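Local coordinates for protein Aster-A (Mus musculus, PDB 6GQF), which carries cholesterol from the plasma membrane to the endoplasmic reticulum without vesicles, binding the sterol in the ASTER (VASt) domain contained in this chain, at residues G126-I138 and F144-A156. Numbering follows the deposited sequence.
Sequences GCVVDSEVLTQGI and FYTAHRYCILGLA. With HC3 (25-hydroxycholesterol), chain E.
Strands 127-136 and 144-156 form a long antiparallel beta hairpin in the curved sheet of the ASTER domain, a Bet v 1-like, StAR-related sterol-binding fold. Four hydrogen-bonded pairs, from Cys127 with Ile152 to Val133 with Thr146, zip it together; Tyr150 N to Val129 O measures 3.0 Å, and the last bond, Thr146 N to Val133 O, is weak. The concave face toward the pocket carries Val133, Thr146 and His148, which meet 25-hydroxycholesterol. With its hydroxyl between backbone N and carbonyl carbon (chi1 66°), Thr146 sets OG1 3.6 Å from Val133 CB and 2.9 Å from His148 NE2, to which it is hydrogen-bonded. Val133 CG1 lies 3.8 Å from sterol C7, with Thr146 and His148 beside it. Nearer the turn, Ile138 CD1 packs 3.9 Å from Phe144 CZ, and the Phe144 ring turns an edge to sterol C16. On the other face, Arg149 runs alongside Asp130, bent at chi3 (-59°); Asp130 OD1 sits over one face of the guanidinium, 2.7 Å from Arg149 NH1, the carboxylate and guanidinium planes 75° apart and no N-H aimed at the oxygen, a purely electrostatic bridge. A leucine in place of Arg149 would probably leave the Asp130 carboxylate without its countercharge. Beyond the hairpin, Ser131 OG is hydrogen-bonded to Glu113 on strand 108-119 and His148 ND1 to Ser166 on strand 159-170, while helix 51-58 packs on Cys127 and Ile152.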
loop_
_atom_site.group_PDB
_atom_site.type_symbol
_atom_site.label_atom_id
_atom_site.label_comp_id
_atom_site.label_asym_id
_atom_site.label_seq_id
_atom_site.Cartn_x
_atom_site.Cartn_y
_atom_site.Cartn_z
ATOM N N GLY A 126 -9.393 4.842 15.708
ATOM C CA GLY A 126 -9.092 4.676 14.295
ATOM C C GLY A 126 -9.013 3.219 13.878
ATOM O O GLY A 126 -9.880 2.422 14.234
ATOM N N CYS A 127 -7.974 2.866 13.125
ATOM C CA CYS A 127 -7.813 1.498 12.634
ATOM C C CYS A 127 -6.382 1.197 12.184
ATOM O O CYS A 127 -5.541 2.091 12.100
ATOM C CB CYS A 127 -8.766 1.243 11.467
ATOM S SG CYS A 127 -8.238 2.021 9.919
ATOM N N VAL A 128 -6.122 -0.076 11.901
ATOM C CA VAL A 128 -4.867 -0.509 11.288
ATOM C C VAL A 128 -5.189 -1.530 10.207
ATOM O O VAL A 128 -6.123 -2.316 10.356
ATOM C CB VAL A 128 -3.898 -1.127 12.325
ATOM C CG1 VAL A 128 -2.658 -1.722 11.651
ATOM C CG2 VAL A 128 -3.497 -0.086 13.351
ATOM N N VAL A 129 -4.437 -1.511 9.112
ATOM C CA VAL A 129 -4.632 -2.510 8.068
ATOM C C VAL A 129 -3.294 -2.995 7.532
ATOM O O VAL A 129 -2.403 -2.200 7.230
ATOM C CB VAL A 129 -5.534 -1.974 6.908
ATOM C CG1 VAL A 129 -5.818 -0.504 7.072
ATOM C CG2 VAL A 129 -4.944 -2.266 5.531
ATOM N N ASP A 130 -3.170 -4.320 7.460
ATOM C CA ASP A 130 -2.000 -4.975 6.891
ATOM C C ASP A 130 -2.239 -5.287 5.425
ATOM O O ASP A 130 -3.317 -5.739 5.050
ATOM C CB ASP A 130 -1.676 -6.268 7.637
ATOM C CG ASP A 130 -0.976 -6.027 8.958
ATOM O OD1 ASP A 130 -0.121 -5.118 9.030
ATOM O OD2 ASP A 130 -1.273 -6.760 9.925
ATOM N N SER A 131 -1.218 -5.066 4.605
ATOM C CA SER A 131 -1.340 -5.242 3.167
ATOM C C SER A 131 -0.250 -6.165 2.633
ATOM O O SER A 131 0.931 -5.953 2.897
ATOM C CB SER A 131 -1.278 -3.882 2.466
ATOM O OG SER A 131 -1.553 -4.009 1.081
ATOM N N GLU A 132 -0.659 -7.201 1.902
ATOM C CA GLU A 132 0.274 -8.067 1.181
ATOM C C GLU A 132 0.172 -7.788 -0.313
ATOM O O GLU A 132 -0.890 -7.958 -0.908
ATOM C CB GLU A 132 -0.013 -9.544 1.446
ATOM C CG GLU A 132 0.139 -9.982 2.883
ATOM C CD GLU A 132 -0.099 -11.471 3.043
ATOM O OE1 GLU A 132 0.577 -12.255 2.342
ATOM O OE2 GLU A 132 -0.971 -11.858 3.852
ATOM N N VAL A 133 1.279 -7.365 -0.913
ATOM C CA VAL A 133 1.301 -6.988 -2.321
ATOM C C VAL A 133 2.175 -7.947 -3.103
ATOM O O VAL A 133 3.382 -8.039 -2.878
ATOM C CB VAL A 133 1.816 -5.548 -2.516
ATOM C CG1 VAL A 133 1.929 -5.205 -4.001
ATOM C CG2 VAL A 133 0.894 -4.563 -1.816
ATOM N N LEU A 134 1.545 -8.663 -4.026
ATOM C CA LEU A 134 2.247 -9.580 -4.904
ATOM C C LEU A 134 2.195 -9.027 -6.311
ATOM O O LEU A 134 1.120 -8.872 -6.891
ATOM C CB LEU A 134 1.631 -10.980 -4.846
ATOM C CG LEU A 134 1.948 -11.806 -3.593
ATOM C CD1 LEU A 134 1.251 -11.289 -2.334
ATOM C CD2 LEU A 134 1.560 -13.238 -3.836
ATOM N N THR A 135 3.371 -8.702 -6.835
ATOM C CA THR A 135 3.520 -8.220 -8.196
ATOM C C THR A 135 3.891 -9.388 -9.105
ATOM O O THR A 135 4.883 -10.077 -8.863
ATOM C CB THR A 135 4.594 -7.126 -8.284
ATOM O OG1 THR A 135 5.878 -7.698 -8.012
ATOM C CG2 THR A 135 4.322 -6.028 -7.269
ATOM N N GLN A 136 3.084 -9.612 -10.137
ATOM C CA GLN A 136 3.290 -10.726 -11.054
ATOM C C GLN A 136 3.755 -10.220 -12.414
ATOM O O GLN A 136 3.502 -9.072 -12.777
ATOM C CB GLN A 136 1.999 -11.536 -11.218
ATOM C CG GLN A 136 1.258 -11.846 -9.916
ATOM C CD GLN A 136 2.029 -12.788 -9.003
ATOM O OE1 GLN A 136 3.064 -13.333 -9.386
ATOM N NE2 GLN A 136 1.523 -12.987 -7.789
ATOM N N GLY A 137 4.440 -11.081 -13.160
ATOM C CA GLY A 137 4.839 -10.769 -14.520
ATOM C C GLY A 137 6.162 -10.041 -14.616
ATOM O O GLY A 137 6.640 -9.762 -15.715
ATOM N N ILE A 138 6.755 -9.726 -13.469
ATOM C CA ILE A 138 8.048 -9.050 -13.438
ATOM C C ILE A 138 9.174 -10.069 -13.334
ATOM O O ILE A 138 8.932 -11.236 -13.025
ATOM C CB ILE A 138 8.155 -8.066 -12.254
ATOM C CG1 ILE A 138 8.019 -8.807 -10.915
ATOM C CG2 ILE A 138 7.097 -6.987 -12.381
ATOM C CD1 ILE A 138 8.366 -7.965 -9.713
ATOM N N PHE A 144 10.547 -12.676 -4.213
ATOM C CA PHE A 144 10.130 -11.746 -3.171
ATOM C C PHE A 144 8.697 -11.265 -3.327
ATOM O O PHE A 144 8.085 -11.414 -4.380
ATOM C CB PHE A 144 11.061 -10.525 -3.154
ATOM C CG PHE A 144 10.787 -9.535 -4.265
ATOM C CD1 PHE A 144 11.163 -9.812 -5.574
ATOM C CD2 PHE A 144 10.151 -8.331 -4.002
ATOM C CE1 PHE A 144 10.907 -8.906 -6.596
ATOM C CE2 PHE A 144 9.896 -7.426 -5.020
ATOM C CZ PHE A 144 10.275 -7.717 -6.317
ATOM N N TYR A 145 8.180 -10.693 -2.247
ATOM C CA TYR A 145 6.940 -9.928 -2.260
ATOM C C TYR A 145 7.102 -8.876 -1.159
ATOM O O TYR A 145 8.112 -8.886 -0.456
ATOM C CB TYR A 145 5.713 -10.828 -2.049
ATOM C CG TYR A 145 5.558 -11.409 -0.656
ATOM C CD1 TYR A 145 6.296 -12.514 -0.252
ATOM C CD2 TYR A 145 4.656 -10.860 0.246
ATOM C CE1 TYR A 145 6.149 -13.046 1.018
ATOM C CE2 TYR A 145 4.505 -11.383 1.516
ATOM C CZ TYR A 145 5.251 -12.474 1.896
ATOM O OH TYR A 145 5.092 -12.989 3.162
ATOM N N THR A 146 6.145 -7.961 -1.020
ATOM C CA THR A 146 6.288 -6.851 -0.070
ATOM C C THR A 146 5.093 -6.743 0.870
ATOM O O THR A 146 3.974 -7.117 0.511
ATOM C CB THR A 146 6.482 -5.489 -0.797
ATOM O OG1 THR A 146 5.301 -5.140 -1.536
ATOM C CG2 THR A 146 7.675 -5.554 -1.734
ATOM N N ALA A 147 5.357 -6.233 2.074
ATOM C CA ALA A 147 4.331 -6.017 3.092
ATOM C C ALA A 147 4.299 -4.552 3.522
ATOM O O ALA A 147 5.330 -3.878 3.549
ATOM C CB ALA A 147 4.578 -6.912 4.292
ATOM N N HIS A 148 3.103 -4.073 3.850
ATOM C CA HIS A 148 2.882 -2.680 4.236
ATOM C C HIS A 148 1.834 -2.587 5.343
ATOM O O HIS A 148 0.842 -3.319 5.338
ATOM C CB HIS A 148 2.446 -1.863 3.018
ATOM C CG HIS A 148 3.302 -2.093 1.814
ATOM N ND1 HIS A 148 4.279 -1.210 1.415
ATOM C CD2 HIS A 148 3.341 -3.124 0.937
ATOM C CE1 HIS A 148 4.882 -1.682 0.341
ATOM N NE2 HIS A 148 4.336 -2.846 0.033
ATOM N N ARG A 149 2.062 -1.681 6.291
ATOM C CA ARG A 149 1.156 -1.481 7.419
ATOM C C ARG A 149 0.692 -0.029 7.482
ATOM O O ARG A 149 1.510 0.881 7.573
ATOM C CB ARG A 149 1.838 -1.871 8.735
ATOM C CG ARG A 149 0.872 -2.033 9.903
ATOM C CD ARG A 149 1.580 -2.230 11.242
ATOM N NE ARG A 149 2.452 -3.403 11.267
ATOM C CZ ARG A 149 2.035 -4.656 11.439
ATOM N NH1 ARG A 149 0.746 -4.925 11.587
ATOM N NH2 ARG A 149 2.913 -5.648 11.455
ATOM N N TYR A 150 -0.620 0.176 7.419
ATOM C CA TYR A 150 -1.218 1.493 7.606
ATOM C C TYR A 150 -1.729 1.617 9.038
ATOM O O TYR A 150 -2.447 0.739 9.512
ATOM C CB TYR A 150 -2.387 1.718 6.649
ATOM C CG TYR A 150 -2.083 1.629 5.169
ATOM C CD1 TYR A 150 -1.864 0.404 4.552
ATOM C CD2 TYR A 150 -2.072 2.767 4.379
ATOM C CE1 TYR A 150 -1.608 0.321 3.201
ATOM C CE2 TYR A 150 -1.823 2.694 3.026
ATOM C CZ TYR A 150 -1.592 1.468 2.442
ATOM O OH TYR A 150 -1.343 1.389 1.093
ATOM N N CYS A 151 -1.364 2.702 9.718
ATOM C CA CYS A 151 -1.912 3.015 11.038
ATOM C C CYS A 151 -2.679 4.339 10.992
ATOM O O CYS A 151 -2.104 5.378 10.668
ATOM C CB CYS A 151 -0.799 3.098 12.089
ATOM S SG CYS A 151 0.208 1.606 12.292
ATOM N N ILE A 152 -3.974 4.290 11.298
ATOM C CA ILE A 152 -4.789 5.498 11.449
ATOM C C ILE A 152 -5.186 5.676 12.911
ATOM O O ILE A 152 -5.902 4.849 13.475
ATOM C CB ILE A 152 -6.061 5.452 10.570
ATOM C CG1 ILE A 152 -5.671 5.548 9.091
ATOM C CG2 ILE A 152 -7.024 6.592 10.947
ATOM C CD1 ILE A 152 -6.841 5.551 8.109
ATOM N N LEU A 153 -4.705 6.760 13.516
ATOM C CA LEU A 153 -5.041 7.103 14.895
ATOM C C LEU A 153 -5.709 8.467 14.952
ATOM O O LEU A 153 -5.134 9.468 14.522
ATOM C CB LEU A 153 -3.793 7.096 15.782
ATOM C CG LEU A 153 -4.035 7.433 17.261
ATOM C CD1 LEU A 153 -4.892 6.360 17.933
ATOM C CD2 LEU A 153 -2.718 7.622 18.010
ATOM N N GLY A 154 -6.928 8.496 15.481
ATOM C CA GLY A 154 -7.654 9.738 15.667
ATOM C C GLY A 154 -6.981 10.640 16.687
ATOM O O GLY A 154 -6.395 10.160 17.662
ATOM N N LEU A 155 -7.065 11.948 16.456
ATOM C CA LEU A 155 -6.455 12.937 17.341
ATOM C C LEU A 155 -7.496 13.914 17.892
ATOM O O LEU A 155 -7.456 14.280 19.068
ATOM C CB LEU A 155 -5.358 13.709 16.600
ATOM C CG LEU A 155 -4.125 12.919 16.146
ATOM C CD1 LEU A 155 -3.169 13.832 15.399
ATOM C CD2 LEU A 155 -3.415 12.261 17.316
ATOM N N ALA A 156 -8.417 14.340 17.033
ATOM C CA ALA A 156 -9.509 15.214 17.443
ATOM C C ALA A 156 -10.739 14.964 16.580
ATOM O O ALA A 156 -10.755 14.044 15.760
ATOM C CB ALA A 156 -9.091 16.671 17.356
HETATM C C18 HC3 E . 7.455 -1.236 -7.025
HETATM C C13 HC3 E . 6.708 -2.550 -7.284
HETATM C C12 HC3 E . 5.599 -2.178 -8.102
HETATM C C11 HC3 E . 4.497 -1.253 -7.324
HETATM C C9 HC3 E . 4.032 -1.866 -6.006
HETATM C C10 HC3 E . 2.934 -0.951 -5.234
HETATM C C19 HC3 E . 3.392 0.488 -5.304
HETATM C C1 HC3 E . 1.596 -1.034 -5.967
HETATM C C2 HC3 E . 0.507 -0.261 -5.262
HETATM C C3 HC3 E . 0.332 -0.675 -3.836
HETATM O O1 HC3 E . -0.622 0.173 -3.195
HETATM C C4 HC3 E . 1.644 -0.606 -3.060
HETATM C C5 HC3 E . 2.757 -1.326 -3.815
HETATM C C6 HC3 E . 4.041 -1.949 -2.984
HETATM C C7 HC3 E . 4.919 -2.880 -3.730
HETATM C C8 HC3 E . 5.256 -2.191 -5.157
HETATM C C14 HC3 E . 6.205 -3.081 -5.917
HETATM C C15 HC3 E . 7.515 -3.656 -5.173
HETATM C C16 HC3 E . 8.539 -4.099 -6.481
HETATM C C17 HC3 E . 7.822 -3.674 -7.777
HETATM C C20 HC3 E . 8.670 -3.184 -8.851
HETATM C C21 HC3 E . 7.994 -3.585 -10.196
HETATM C C22 HC3 E . 10.173 -3.631 -8.846
HETATM C C23 HC3 E . 10.594 -4.566 -9.954
HETATM C C24 HC3 E . 11.965 -5.058 -9.555
HETATM C C25 HC3 E . 12.689 -5.617 -10.755
HETATM C C26 HC3 E . 13.984 -6.215 -10.262
HETATM C C27 HC3 E . 11.841 -6.694 -11.404
HETATM O O2 HC3 E . 12.958 -4.576 -11.666
#